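Local coordinates for type II restriction enzyme ngomi (Neisseria gonorrhoeae, PDB 1FIU), which recognises the double-stranded DNA sequence 5'-GCCGGC-3' and cleaves it after the first G as a magnesium-dependent homotetrameric type II restriction endonuclease, at residues S79-L84 and G90-K95; F244-L249 and D263-M268. All coordinates share one frame; numbering follows the deposited sequence.

After helices 4-18 and 38-50, the chain runs through helix 62-81, turns, and enters strand 92-96; contact 1 closes this short excursion, with only five residues, none helical or extended, between its segments 79-84 and 90-95. The chain then builds the remaining sheet strands as far as 240-243 before contact 2 opens at 244-249, and a helical hairpin brings 263-268 back against it. The two closures therefore follow in series, neither nested nor crossed. Contact 1 ties a helix end to one outermost strand of the sheet, whereas contact 2 joins helices 246-256 and 259-270, which come between strands 240-243 and 274-276 in the sequence. Their centres are about 27 Å apart, and both reach the second subunit.

Contact 1 of 2, residues S79-L84 and G90-K95; sequences SAFEKL and GDWNVK
Phe81, near the C-terminal end of helix 62-81, faces Trp92 of strand 92-96, with the CA-CB bonds of both residues directed toward the opposite segment; a backbone bond runs from Leu84 N to Phe81 O (2.9 Å). The contact is a T-shaped aromatic pair. The Phe81 ring presents its edge to the face of the indole, the centroids of the phenyl and five-membered rings lying 4.8 Å apart with their planes at 71°. One atom does most of the touching: Phe81 CE2 is 3.6 Å from Trp92 CD2 and stands 3.5 Å above the indole plane, displaced toward the rim. Phe81 CZ follows at 4.0 Å from Trp92 CE2, the other end of the bond shared by the two indole rings. Phe81 reaches across because its CG is anti to the backbone N (chi1 -169°), which carries the phenyl out from the helix. No hydrogen bond joins the segments, but the indole is held from elsewhere: Trp92 NE1 bonds to Arg88 O in the intervening turn, which should restrict the rotation of the indole. Further along the strand, Val94 also points toward the helix and packs on Ser74, Val77 and Gln78, while backbone bonds from Asn93 and Lys95 join Thr144 and Ile142 of strand 141-145. The geometry is that of a short alpha-to-beta connection, in which the chain turns back after a helix so that its end packs on strand 92-96, one of the two edge strands of the mixed sheet within this chain of a PDDEXK-clan nuclease.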
loop_
_atom_site.group_PDB
_atom_site.type_symbol
_atom_site.label_atom_id
_atom_site.label_comp_id
_atom_site.label_asym_id
_atom_site.label_seq_id
_atom_site.Cartn_x
_atom_site.Cartn_y
_atom_site.Cartn_z
ATOM N N SER I 79 21.120 -23.479 -12.512
ATOM C CA SER I 79 22.400 -23.671 -13.173
ATOM C C SER I 79 23.226 -22.402 -13.353
ATOM O O SER I 79 24.439 -22.399 -13.123
ATOM C CB SER I 79 22.160 -24.357 -14.530
ATOM O OG SER I 79 23.378 -24.851 -15.052
ATOM N N ALA I 80 22.598 -21.310 -13.779
ATOM C CA ALA I 80 23.342 -20.080 -13.989
ATOM C C ALA I 80 23.751 -19.386 -12.672
ATOM O O ALA I 80 24.877 -18.901 -12.536
ATOM C CB ALA I 80 22.523 -19.110 -14.876
ATOM N N PHE I 81 22.841 -19.369 -11.692
ATOM C CA PHE I 81 23.137 -18.708 -10.426
ATOM C C PHE I 81 24.264 -19.401 -9.674
ATOM O O PHE I 81 25.050 -18.751 -8.957
ATOM C CB PHE I 81 21.863 -18.651 -9.559
ATOM C CG PHE I 81 21.996 -17.760 -8.352
ATOM C CD1 PHE I 81 22.312 -16.411 -8.489
ATOM C CD2 PHE I 81 21.792 -18.277 -7.075
ATOM C CE1 PHE I 81 22.423 -15.580 -7.369
ATOM C CE2 PHE I 81 21.897 -17.458 -5.955
ATOM C CZ PHE I 81 22.212 -16.111 -6.096
ATOM N N GLU I 82 24.344 -20.713 -9.855
ATOM C CA GLU I 82 25.390 -21.510 -9.221
ATOM C C GLU I 82 26.785 -21.006 -9.607
ATOM O O GLU I 82 27.737 -21.146 -8.830
ATOM C CB GLU I 82 25.241 -22.982 -9.612
ATOM C CG GLU I 82 26.246 -23.896 -8.927
ATOM C CD GLU I 82 26.007 -25.371 -9.230
ATOM O OE1 GLU I 82 25.244 -25.682 -10.174
ATOM O OE2 GLU I 82 26.594 -26.223 -8.524
ATOM N N LYS I 83 26.909 -20.392 -10.789
ATOM C CA LYS I 83 28.201 -19.890 -11.259
ATOM C C LYS I 83 28.573 -18.513 -10.710
ATOM O O LYS I 83 29.647 -17.981 -10.998
ATOM C CB LYS I 83 28.217 -19.869 -12.802
ATOM C CG LYS I 83 27.949 -21.252 -13.384
ATOM C CD LYS I 83 28.004 -21.288 -14.898
ATOM C CE LYS I 83 27.827 -22.732 -15.401
ATOM N NZ LYS I 83 28.914 -23.644 -14.885
ATOM N N LEU I 84 27.698 -17.944 -9.885
ATOM C CA LEU I 84 27.956 -16.619 -9.340
ATOM C C LEU I 84 28.327 -16.629 -7.845
ATOM O O LEU I 84 28.241 -15.608 -7.164
ATOM C CB LEU I 84 26.726 -15.730 -9.591
ATOM C CG LEU I 84 26.399 -15.481 -11.080
ATOM C CD1 LEU I 84 25.094 -14.703 -11.202
ATOM C CD2 LEU I 84 27.549 -14.720 -11.748
ATOM N N GLY I 90 26.876 -18.347 -0.835
ATOM C CA GLY I 90 25.809 -18.846 0.021
ATOM C C GLY I 90 25.460 -20.280 -0.307
ATOM O O GLY I 90 25.899 -20.803 -1.337
ATOM N N ASP I 91 24.677 -20.916 0.562
ATOM C CA ASP I 91 24.224 -22.286 0.362
ATOM C C ASP I 91 22.816 -22.068 -0.194
ATOM O O ASP I 91 21.856 -21.965 0.556
ATOM C CB ASP I 91 24.177 -22.997 1.724
ATOM C CG ASP I 91 23.697 -24.433 1.620
ATOM O OD1 ASP I 91 23.450 -24.912 0.494
ATOM O OD2 ASP I 91 23.571 -25.083 2.680
ATOM N N TRP I 92 22.715 -21.990 -1.525
ATOM C CA TRP I 92 21.442 -21.678 -2.189
ATOM C C TRP I 92 20.643 -22.862 -2.693
ATOM O O TRP I 92 21.215 -23.860 -3.114
ATOM C CB TRP I 92 21.706 -20.752 -3.388
ATOM C CG TRP I 92 22.523 -19.530 -3.085
ATOM C CD1 TRP I 92 23.862 -19.363 -3.299
ATOM C CD2 TRP I 92 22.049 -18.305 -2.506
ATOM N NE1 TRP I 92 24.253 -18.103 -2.892
ATOM C CE2 TRP I 92 23.165 -17.436 -2.397
ATOM C CE3 TRP I 92 20.790 -17.857 -2.070
ATOM C CZ2 TRP I 92 23.065 -16.143 -1.866
ATOM C CZ3 TRP I 92 20.688 -16.568 -1.545
ATOM C CH2 TRP I 92 21.820 -15.726 -1.445
ATOM N N ASN I 93 19.318 -22.745 -2.638
ATOM C CA ASN I 93 18.451 -23.789 -3.158
ATOM C C ASN I 93 17.473 -23.114 -4.096
ATOM O O ASN I 93 16.993 -22.008 -3.822
ATOM C CB ASN I 93 17.689 -24.468 -2.032
ATOM C CG ASN I 93 18.617 -25.067 -0.993
ATOM O OD1 ASN I 93 19.463 -25.914 -1.311
ATOM N ND2 ASN I 93 18.474 -24.626 0.254
ATOM N N VAL I 94 17.185 -23.766 -5.210
ATOM C CA VAL I 94 16.229 -23.203 -6.167
ATOM C C VAL I 94 15.189 -24.271 -6.406
ATOM O O VAL I 94 15.536 -25.414 -6.706
ATOM C CB VAL I 94 16.899 -22.882 -7.521
ATOM C CG1 VAL I 94 15.853 -22.287 -8.497
ATOM C CG2 VAL I 94 18.036 -21.921 -7.326
ATOM N N LYS I 95 13.916 -23.944 -6.267
ATOM C CA LYS I 95 12.930 -24.970 -6.514
ATOM C C LYS I 95 11.562 -24.520 -6.958
ATOM O O LYS I 95 11.070 -23.438 -6.607
ATOM C CB LYS I 95 12.769 -25.888 -5.304
ATOM C CG LYS I 95 11.973 -25.289 -4.168
ATOM C CD LYS I 95 11.662 -26.327 -3.101
ATOM C CE LYS I 95 10.833 -25.718 -1.986
ATOM N NZ LYS I 95 10.630 -26.649 -0.834
#

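Contact 2 of 2, residues F244-L249 and D263-M268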
loop_
_atom_site.group_PDB
_atom_site.type_symbol
_atom_site.label_atom_id
_atom_site.label_comp_id
_atom_site.label_asym_id
_atom_site.label_seq_id
_atom_site.Cartn_x
_atom_site.Cartn_y
_atom_site.Cartn_z
ATOM N N PHE I 244 11.553 -14.541 -21.976
ATOM C CA PHE I 244 12.261 -15.761 -22.335
ATOM C C PHE I 244 13.131 -15.665 -23.585
ATOM O O PHE I 244 14.032 -16.486 -23.777
ATOM C CB PHE I 244 11.275 -16.943 -22.470
ATOM C CG PHE I 244 10.771 -17.182 -23.876
ATOM C CD1 PHE I 244 10.993 -18.409 -24.498
ATOM C CD2 PHE I 244 10.036 -16.200 -24.563
ATOM C CE1 PHE I 244 10.482 -18.668 -25.776
ATOM C CE2 PHE I 244 9.524 -16.460 -25.847
ATOM C CZ PHE I 244 9.749 -17.690 -26.442
ATOM N N ALA I 245 12.888 -14.651 -24.415
ATOM C CA ALA I 245 13.668 -14.497 -25.648
ATOM C C ALA I 245 13.640 -13.038 -26.068
ATOM O O ALA I 245 13.155 -12.675 -27.142
ATOM C CB ALA I 245 13.063 -15.390 -26.744
ATOM N N LEU I 246 14.212 -12.192 -25.232
ATOM C CA LEU I 246 14.159 -10.772 -25.495
ATOM C C LEU I 246 14.828 -10.298 -26.781
ATOM O O LEU I 246 14.261 -9.461 -27.486
ATOM C CB LEU I 246 14.750 -9.996 -24.308
ATOM C CG LEU I 246 14.391 -8.500 -24.346
ATOM C CD1 LEU I 246 12.995 -8.264 -23.772
ATOM C CD2 LEU I 246 15.405 -7.714 -23.563
ATOM N N TYR I 247 16.023 -10.817 -27.056
ATOM C CA TYR I 247 16.780 -10.422 -28.244
ATOM C C TYR I 247 16.003 -10.745 -29.512
ATOM O O TYR I 247 15.963 -9.936 -30.448
ATOM C CB TYR I 247 18.126 -11.142 -28.270
ATOM C CG TYR I 247 18.919 -11.000 -26.978
ATOM C CD1 TYR I 247 19.769 -12.026 -26.553
ATOM C CD2 TYR I 247 18.783 -9.868 -26.172
ATOM C CE1 TYR I 247 20.459 -11.935 -25.346
ATOM C CE2 TYR I 247 19.472 -9.760 -24.953
ATOM C CZ TYR I 247 20.302 -10.804 -24.550
ATOM O OH TYR I 247 20.954 -10.745 -23.336
ATOM N N GLU I 248 15.393 -11.922 -29.533
ATOM C CA GLU I 248 14.620 -12.366 -30.685
ATOM C C GLU I 248 13.346 -11.537 -30.841
ATOM O O GLU I 248 12.955 -11.198 -31.970
ATOM C CB GLU I 248 14.302 -13.852 -30.555
ATOM C CG GLU I 248 15.542 -14.751 -30.535
ATOM C CD GLU I 248 16.301 -14.766 -29.201
ATOM O OE1 GLU I 248 15.860 -14.115 -28.221
ATOM O OE2 GLU I 248 17.349 -15.450 -29.143
ATOM N N LEU I 249 12.696 -11.201 -29.720
ATOM C CA LEU I 249 11.508 -10.360 -29.754
ATOM C C LEU I 249 11.885 -9.004 -30.358
ATOM O O LEU I 249 11.176 -8.479 -31.222
ATOM C CB LEU I 249 10.955 -10.129 -28.338
ATOM C CG LEU I 249 9.853 -9.077 -28.156
ATOM C CD1 LEU I 249 8.642 -9.328 -29.064
ATOM C CD2 LEU I 249 9.406 -9.147 -26.689
ATOM N N ASP I 263 7.796 0.890 -29.825
ATOM C CA ASP I 263 7.790 2.000 -28.886
ATOM C C ASP I 263 7.529 1.491 -27.466
ATOM O O ASP I 263 8.190 1.917 -26.517
ATOM C CB ASP I 263 6.708 3.020 -29.261
ATOM C CG ASP I 263 7.070 3.826 -30.501
ATOM O OD1 ASP I 263 8.211 3.686 -30.981
ATOM O OD2 ASP I 263 6.223 4.607 -30.981
ATOM N N LEU I 264 6.570 0.580 -27.336
ATOM C CA LEU I 264 6.207 0.054 -26.022
ATOM C C LEU I 264 7.331 -0.820 -25.477
ATOM O O LEU I 264 7.670 -0.740 -24.281
ATOM C CB LEU I 264 4.878 -0.703 -26.115
ATOM C CG LEU I 264 4.298 -1.245 -24.793
ATOM C CD1 LEU I 264 4.310 -0.140 -23.700
ATOM C CD2 LEU I 264 2.885 -1.745 -25.037
ATOM N N PHE I 265 7.921 -1.632 -26.350
ATOM C CA PHE I 265 9.046 -2.483 -25.982
ATOM C C PHE I 265 10.169 -1.615 -25.398
ATOM O O PHE I 265 10.706 -1.929 -24.338
ATOM C CB PHE I 265 9.582 -3.226 -27.220
ATOM C CG PHE I 265 10.831 -4.020 -26.973
ATOM C CD1 PHE I 265 10.759 -5.365 -26.578
ATOM C CD2 PHE I 265 12.089 -3.451 -27.183
ATOM C CE1 PHE I 265 11.922 -6.125 -26.409
ATOM C CE2 PHE I 265 13.249 -4.194 -27.022
ATOM C CZ PHE I 265 13.169 -5.552 -26.631
ATOM N N TYR I 266 10.551 -0.533 -26.087
ATOM C CA TYR I 266 11.623 0.306 -25.546
ATOM C C TYR I 266 11.235 1.085 -24.303
ATOM O O TYR I 266 12.095 1.390 -23.485
ATOM C CB TYR I 266 12.202 1.241 -26.628
ATOM C CG TYR I 266 13.027 0.466 -27.628
ATOM C CD1 TYR I 266 12.618 0.345 -28.954
ATOM C CD2 TYR I 266 14.173 -0.227 -27.228
ATOM C CE1 TYR I 266 13.322 -0.452 -29.856
ATOM C CE2 TYR I 266 14.887 -1.032 -28.123
ATOM C CZ TYR I 266 14.450 -1.139 -29.437
ATOM O OH TYR I 266 15.123 -1.938 -30.336
ATOM N N ILE I 267 9.957 1.403 -24.138
ATOM C CA ILE I 267 9.534 2.098 -22.920
ATOM C C ILE I 267 9.824 1.156 -21.753
ATOM O O ILE I 267 10.364 1.575 -20.715
ATOM C CB ILE I 267 8.038 2.421 -22.933
ATOM C CG1 ILE I 267 7.805 3.630 -23.850
ATOM C CG2 ILE I 267 7.545 2.747 -21.513
ATOM C CD1 ILE I 267 6.366 3.902 -24.119
ATOM N N MET I 268 9.476 -0.113 -21.930
ATOM C CA MET I 268 9.714 -1.105 -20.876
ATOM C C MET I 268 11.188 -1.432 -20.685
ATOM O O MET I 268 11.657 -1.519 -19.547
ATOM C CB MET I 268 8.928 -2.395 -21.156
ATOM C CG MET I 268 7.430 -2.204 -21.129
ATOM S SD MET I 268 6.522 -3.746 -21.291
ATOM C CE MET I 268 6.688 -4.084 -23.110
#
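A helical hairpin carries this contact: helix 246-256 and helix 259-270 are consecutive, follow strand 240-243, and precede strand 274-276 at the other border of the sheet from strand 92-96. Their nearest CA atoms within these segments are those of Leu249 and Phe265, 9.1 Å apart, a spacing bridged by apolar side chains without any hydrogen bond between the segments. Ala245 occupies the N-cap position of the first helix, and Leu246 N, just after it, is bonded to Asp276 OD1, so the start of the helix is also tied to the next strand. The bond from CA to CB of Phe265 is directed toward segment 244-249, and its CG, anti to the backbone N (chi1 174°), extends the phenyl toward Leu246 and Leu249, which meet it around CE1. These two leucines are three residues apart, hence on one side of their helix, and together they receive the ring. Leu249 CD2 sits at the edge of the Phe265 ring, near its plane, 4.0 Å from Phe265 CD1, and the Leu249 side chain runs past the phenyl in the opposite direction. All three residues are buried. Leu249 also packs on Ile43 of helix 38-50, and Leu246 on Tyr167 of the second subunit, which places the hairpin core beside a subunit interface. Leu246 comes to the ring obliquely, its CG 3.9 Å from Phe265 CZ. The two leucines converge on a single ring carbon: Phe265 CE1 lies 3.6 Å from Leu246 CD1 and 3.9 Å from Leu249 CD2.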